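Local coordinates for ThermoDBP-single stranded DNA binding protein (PDB 3TEK), which binds single-stranded DNA and probably takes the place of the canonical single-stranded DNA-binding protein in Thermoproteus tenax and its relatives, at residues R29-K34 / I115-T120; P50-L55 / E91-L96. All coordinates share one frame; numbering follows the deposited sequence.

Contact 1 (R29-K34 / I115-T120)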
loop_
_atom_site.group_PDB
_atom_site.type_symbol
_atom_site.label_atom_id
_atom_site.label_comp_id
_atom_site.label_asym_id
_atom_site.label_seq_id
_atom_site.Cartn_x
_atom_site.Cartn_y
_atom_site.Cartn_z
ATOM N N ARG A 29 -4.734 6.428 -3.245
ATOM C CA ARG A 29 -5.510 5.998 -2.104
ATOM C C ARG A 29 -5.676 4.503 -2.241
ATOM O O ARG A 29 -6.258 4.034 -3.214
ATOM C CB ARG A 29 -6.876 6.684 -2.080
ATOM C CG ARG A 29 -6.783 8.192 -1.886
ATOM C CD ARG A 29 -8.100 8.920 -2.094
ATOM N NE ARG A 29 -7.844 10.362 -2.182
ATOM C CZ ARG A 29 -8.114 11.158 -3.221
ATOM N NH1 ARG A 29 -8.714 10.700 -4.319
ATOM N NH2 ARG A 29 -7.806 12.453 -3.142
ATOM N N TRP A 30 -5.181 3.759 -1.256
ATOM C CA TRP A 30 -5.098 2.316 -1.364
ATOM C C TRP A 30 -5.732 1.620 -0.166
ATOM O O TRP A 30 -5.340 1.855 0.967
ATOM C CB TRP A 30 -3.623 1.931 -1.519
ATOM C CG TRP A 30 -3.321 0.464 -1.488
ATOM C CD1 TRP A 30 -4.037 -0.533 -2.070
ATOM C CD2 TRP A 30 -2.208 -0.165 -0.841
ATOM N NE1 TRP A 30 -3.445 -1.742 -1.833
ATOM C CE2 TRP A 30 -2.322 -1.552 -1.076
ATOM C CE3 TRP A 30 -1.144 0.303 -0.074
ATOM C CZ2 TRP A 30 -1.399 -2.479 -0.584
ATOM C CZ3 TRP A 30 -0.225 -0.619 0.417
ATOM C CH2 TRP A 30 -0.359 -1.996 0.153
ATOM N N ASN A 31 -6.737 0.794 -0.416
ATOM C CA ASN A 31 -7.284 -0.072 0.632
ATOM C C ASN A 31 -6.853 -1.485 0.359
ATOM O O ASN A 31 -7.054 -1.984 -0.719
ATOM C CB ASN A 31 -8.816 0.003 0.720
ATOM C CG ASN A 31 -9.395 -0.747 1.966
ATOM O OD1 ASN A 31 -8.822 -1.734 2.453
ATOM N ND2 ASN A 31 -10.535 -0.268 2.471
ATOM N N THR A 32 -6.270 -2.129 1.367
ATOM C CA THR A 32 -5.712 -3.472 1.231
ATOM C C THR A 32 -6.765 -4.509 0.945
ATOM O O THR A 32 -6.471 -5.576 0.393
ATOM C CB THR A 32 -5.053 -3.935 2.554
ATOM O OG1 THR A 32 -6.049 -4.018 3.585
ATOM C CG2 THR A 32 -3.949 -2.962 2.967
ATOM N N GLY A 33 -7.982 -4.214 1.384
ATOM C CA GLY A 33 -9.033 -5.185 1.418
ATOM C C GLY A 33 -9.015 -5.929 2.722
ATOM O O GLY A 33 -8.104 -5.780 3.565
ATOM N N LYS A 34 -10.069 -6.712 2.885
ATOM C CA LYS A 34 -10.318 -7.499 4.086
ATOM C C LYS A 34 -9.270 -8.606 4.123
ATOM O O LYS A 34 -9.184 -9.413 3.194
ATOM C CB LYS A 34 -11.751 -8.068 4.006
ATOM C CG LYS A 34 -12.355 -8.675 5.272
ATOM C CD LYS A 34 -13.880 -8.838 5.057
ATOM C CE LYS A 34 -14.522 -9.883 5.936
ATOM N NZ LYS A 34 -15.911 -10.130 5.456
ATOM N N ILE A 115 -9.344 -10.189 11.675
ATOM C CA ILE A 115 -9.474 -9.724 10.301
ATOM C C ILE A 115 -9.607 -8.215 10.311
ATOM O O ILE A 115 -10.085 -7.645 11.289
ATOM C CB ILE A 115 -10.681 -10.365 9.617
ATOM C CG1 ILE A 115 -10.475 -11.860 9.552
ATOM C CG2 ILE A 115 -10.816 -9.887 8.196
ATOM C CD1 ILE A 115 -9.231 -12.256 8.817
ATOM N N PHE A 116 -9.172 -7.576 9.220
ATOM C CA PHE A 116 -9.127 -6.114 9.127
ATOM C C PHE A 116 -8.878 -5.618 7.697
ATOM O O PHE A 116 -8.505 -6.395 6.806
ATOM C CB PHE A 116 -8.022 -5.554 10.036
ATOM C CG PHE A 116 -6.653 -6.049 9.700
ATOM C CD1 PHE A 116 -5.906 -5.457 8.668
ATOM C CD2 PHE A 116 -6.104 -7.119 10.385
ATOM C CE1 PHE A 116 -4.631 -5.938 8.343
ATOM C CE2 PHE A 116 -4.840 -7.620 10.062
ATOM C CZ PHE A 116 -4.097 -7.031 9.058
ATOM N N MET A 117 -8.999 -4.329 7.495
ATOM C CA MET A 117 -8.460 -3.725 6.313
ATOM C C MET A 117 -7.795 -2.396 6.624
ATOM O O MET A 117 -8.192 -1.696 7.519
ATOM C CB MET A 117 -9.518 -3.577 5.242
ATOM C CG MET A 117 -10.757 -2.977 5.704
ATOM S SD MET A 117 -12.059 -3.095 4.502
ATOM C CE MET A 117 -13.351 -2.416 5.451
ATOM N N ILE A 118 -6.760 -2.073 5.894
ATOM C CA ILE A 118 -6.070 -0.833 6.108
ATOM C C ILE A 118 -6.276 0.043 4.904
ATOM O O ILE A 118 -6.142 -0.398 3.804
ATOM C CB ILE A 118 -4.600 -1.090 6.291
ATOM C CG1 ILE A 118 -4.400 -1.911 7.544
ATOM C CG2 ILE A 118 -3.824 0.184 6.387
ATOM C CD1 ILE A 118 -3.090 -2.514 7.655
ATOM N N SER A 119 -6.625 1.288 5.126
ATOM C CA SER A 119 -6.624 2.250 4.047
ATOM C C SER A 119 -5.535 3.273 4.353
ATOM O O SER A 119 -5.384 3.741 5.504
ATOM C CB SER A 119 -7.955 2.958 3.910
ATOM O OG SER A 119 -8.155 3.789 5.032
ATOM N N THR A 120 -4.782 3.615 3.328
ATOM C CA THR A 120 -3.730 4.609 3.488
ATOM C C THR A 120 -3.557 5.402 2.204
ATOM O O THR A 120 -4.220 5.134 1.199
ATOM C CB THR A 120 -2.417 3.954 3.940
ATOM O OG1 THR A 120 -1.480 4.988 4.334
ATOM C CG2 THR A 120 -1.864 3.038 2.837
#

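Contact 2 (P50-L55 / E91-L96)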
loop_
_atom_site.group_PDB
_atom_site.type_symbol
_atom_site.label_atom_id
_atom_site.label_comp_id
_atom_site.label_asym_id
_atom_site.label_seq_id
_atom_site.Cartn_x
_atom_site.Cartn_y
_atom_site.Cartn_z
ATOM N N PRO A 50 4.376 -12.493 1.744
ATOM C CA PRO A 50 3.508 -11.364 2.021
ATOM C C PRO A 50 2.769 -10.923 0.763
ATOM O O PRO A 50 3.383 -10.690 -0.279
ATOM C CB PRO A 50 4.482 -10.281 2.482
ATOM C CG PRO A 50 5.578 -11.011 3.088
ATOM C CD PRO A 50 5.737 -12.250 2.253
ATOM N N GLU A 51 1.450 -10.823 0.872
ATOM C CA GLU A 51 0.620 -10.374 -0.244
ATOM C C GLU A 51 0.853 -8.885 -0.498
ATOM O O GLU A 51 0.612 -8.393 -1.595
ATOM C CB GLU A 51 -0.852 -10.633 0.059
ATOM C CG GLU A 51 -1.711 -10.859 -1.169
ATOM C CD GLU A 51 -3.133 -11.279 -0.821
ATOM O OE1 GLU A 51 -3.996 -11.213 -1.725
ATOM O OE2 GLU A 51 -3.382 -11.672 0.348
ATOM N N PHE A 52 1.341 -8.200 0.532
ATOM C CA PHE A 52 1.550 -6.760 0.513
ATOM C C PHE A 52 2.102 -6.246 -0.808
ATOM O O PHE A 52 1.564 -5.301 -1.384
ATOM C CB PHE A 52 2.504 -6.345 1.616
ATOM C CG PHE A 52 2.773 -4.877 1.641
ATOM C CD1 PHE A 52 1.958 -4.021 2.372
ATOM C CD2 PHE A 52 3.819 -4.335 0.920
ATOM C CE1 PHE A 52 2.210 -2.656 2.404
ATOM C CE2 PHE A 52 4.060 -2.970 0.938
ATOM C CZ PHE A 52 3.250 -2.133 1.677
ATOM N N PHE A 53 3.180 -6.870 -1.260
ATOM C CA PHE A 53 3.950 -6.374 -2.401
ATOM C C PHE A 53 3.223 -6.508 -3.727
ATOM O O PHE A 53 3.263 -5.607 -4.577
ATOM C CB PHE A 53 5.321 -7.057 -2.418
ATOM C CG PHE A 53 6.204 -6.593 -1.293
ATOM C CD1 PHE A 53 6.737 -5.313 -1.314
ATOM C CD2 PHE A 53 6.437 -7.385 -0.191
ATOM C CE1 PHE A 53 7.539 -4.855 -0.271
ATOM C CE2 PHE A 53 7.234 -6.932 0.864
ATOM C CZ PHE A 53 7.760 -5.671 0.831
ATOM N N LYS A 54 2.526 -7.629 -3.863
ATOM C CA LYS A 54 1.665 -7.904 -4.994
ATOM C C LYS A 54 0.523 -6.905 -5.050
ATOM O O LYS A 54 0.186 -6.385 -6.121
ATOM C CB LYS A 54 1.099 -9.321 -4.869
ATOM C CG LYS A 54 0.551 -9.893 -6.152
ATOM C CD LYS A 54 0.030 -11.368 -5.966
ATOM C CE LYS A 54 1.091 -12.314 -5.373
ATOM N NZ LYS A 54 2.133 -12.822 -6.337
ATOM N N LEU A 55 -0.075 -6.634 -3.886
ATOM C CA LEU A 55 -1.154 -5.660 -3.804
ATOM C C LEU A 55 -0.615 -4.257 -4.144
ATOM O O LEU A 55 -1.212 -3.523 -4.931
ATOM C CB LEU A 55 -1.821 -5.693 -2.417
ATOM C CG LEU A 55 -2.478 -7.064 -2.050
ATOM C CD1 LEU A 55 -2.922 -7.108 -0.586
ATOM C CD2 LEU A 55 -3.636 -7.448 -2.983
ATOM N N GLU A 91 10.344 0.315 2.613
ATOM C CA GLU A 91 10.223 1.237 3.747
ATOM C C GLU A 91 8.763 1.398 4.123
ATOM O O GLU A 91 8.429 1.484 5.292
ATOM C CB GLU A 91 10.860 2.603 3.418
ATOM C CG GLU A 91 12.396 2.583 3.461
ATOM C CD GLU A 91 13.030 3.863 2.961
ATOM O OE1 GLU A 91 12.307 4.856 2.847
ATOM O OE2 GLU A 91 14.262 3.895 2.686
ATOM N N LEU A 92 7.892 1.424 3.112
ATOM C CA LEU A 92 6.443 1.393 3.327
ATOM C C LEU A 92 5.966 0.120 4.041
ATOM O O LEU A 92 5.131 0.181 4.956
ATOM C CB LEU A 92 5.716 1.521 1.985
ATOM C CG LEU A 92 4.201 1.471 2.034
ATOM C CD1 LEU A 92 3.630 2.513 3.009
ATOM C CD2 LEU A 92 3.657 1.644 0.575
ATOM N N PHE A 93 6.476 -1.021 3.594
ATOM C CA PHE A 93 6.094 -2.308 4.157
ATOM C C PHE A 93 6.488 -2.369 5.639
ATOM O O PHE A 93 5.681 -2.736 6.495
ATOM C CB PHE A 93 6.768 -3.425 3.364
ATOM C CG PHE A 93 6.630 -4.806 3.980
ATOM C CD1 PHE A 93 5.461 -5.541 3.834
ATOM C CD2 PHE A 93 7.705 -5.392 4.653
ATOM C CE1 PHE A 93 5.350 -6.855 4.374
ATOM C CE2 PHE A 93 7.607 -6.686 5.178
ATOM C CZ PHE A 93 6.426 -7.406 5.037
ATOM N N ASP A 94 7.727 -1.984 5.923
ATOM C CA ASP A 94 8.242 -1.977 7.295
ATOM C C ASP A 94 7.514 -0.985 8.183
ATOM O O ASP A 94 7.199 -1.303 9.308
ATOM C CB ASP A 94 9.736 -1.643 7.328
ATOM C CG ASP A 94 10.594 -2.816 6.930
ATOM O OD1 ASP A 94 10.033 -3.845 6.468
ATOM O OD2 ASP A 94 11.844 -2.722 7.085
ATOM N N GLY A 95 7.274 0.216 7.666
ATOM C CA GLY A 95 6.581 1.237 8.412
ATOM C C GLY A 95 5.139 0.856 8.712
ATOM O O GLY A 95 4.664 1.092 9.823
ATOM N N LEU A 96 4.436 0.294 7.727
ATOM C CA LEU A 96 3.052 -0.154 7.936
ATOM C C LEU A 96 2.960 -1.326 8.897
ATOM O O LEU A 96 2.072 -1.359 9.732
ATOM C CB LEU A 96 2.377 -0.555 6.644
ATOM C CG LEU A 96 1.467 0.498 5.985
ATOM C CD1 LEU A 96 1.169 0.077 4.548
ATOM C CD2 LEU A 96 0.161 0.740 6.780
#

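Contact 1 (R29-K34 / I115-T120)
Two neighbouring inner strands of the four-stranded antiparallel sheet pair here, strand 23-31 at its C-terminal end and strand 116-124 at its start. Trp30 and Thr120 form a hydrogen-bonded pair. Trp30 N gives a nearly straight bond to Thr120 O (3.0 Å, 178°), and Thr120 N returns one to Trp30 O. Asn31 and Ser119 are the adjacent non-hydrogen-bonded pair. The ladder then goes on through a side chain. Thr32 N still bonds Ile118 O, but Ile118 N donates to Thr32 OG1 at 3.1 Å. Thr32 OG1 sits between its own backbone N and carbonyl carbon (chi1 63°), and it donates in turn to Gly33 O, on a lone pair, at 2.7 Å. Asn31 also forms an Asx turn: its OD1 accepts from Gly33 N at 2.8 Å, with the donor above the carbonyl plane. Met117 CB packs against the same OD1 at 3.4 Å. On the face of Trp30 and Thr120, Thr120 CG2 lies 4.1 Å from Trp30 CE3, while Thr120 OG1 is hydrogen-bonded to Thr138 and Trp133. The Trp30 indole packs on helix 52-68. Beyond the turn, Lys34 CG touches Ile115 CG2 at 3.5 Å.

Contact 2 (P50-L55 / E91-L96)
An aromatic cluster of Phe52, Phe53 and Phe93 joins the N-terminal part of helix 52-68 to the middle of helix 83-108. The contact is buried and apolar, with no hydrogen bond between the two segments. Phe93 is its centre. Its CG is anti to the backbone N (chi1 171°), which sends the ring across to the other helix, where it meets both Phe52 and Phe53; those two also touch, making a triangle. The Phe52 ring is also anti to its backbone N and reaches back toward helix 83-108. The Phe52 and Phe93 rings form an edge-to-face (T-shaped) pair, with planes at 64° and centroids 5.2 Å apart. Phe93 supplies the edge: its CD1 lies over the face of Phe52, offset toward the rim, 3.5 Å from Phe52 CG. Phe93 CB sits over the Phe52 ring too, in an off-centre CH-pi contact. Phe53 takes a different rotamer, with CG anti to the carbonyl carbon, beside its backbone N (chi1 -70°), and its ring tip lies over a face of Phe93. The two planes meet obliquely, and Phe53 CZ comes within 3.5 Å of Phe93 CG. Pro50, just before the helix, brings its CB to 4.0 Å from Phe93 CE1. Phe41 of the short helix 37-41 also touches Phe93. Two leucines one turn apart on helix 83-108 border the Phe52 ring at its edge, and both also pack on Trp133 of the sheet. Leu92 CG is 3.7 Å from Phe52 CZ, and Leu96 CD1 is 3.6 Å from Phe52 CE1.

How the contacts relate
The centres of the two contacts lie about 12 Å apart, and their side chains touch. Contact 2 is nested in the chain between the two halves of contact 1: strand 23-31 comes first, then helices 52-68 and 83-108, then strand 116-124. Contact 1 joins two central strands, and contact 2 joins two helices packed on one face of that sheet. The Trp30 and Phe52 rings meet edge-to-face, with Trp30 CH2 3.5 Å from Phe52 CE1. Leu55 packs on Trp30, and Leu96 on Ile118. Sheet and helices thus share one hydrophobic core within the single-stranded DNA-binding domain.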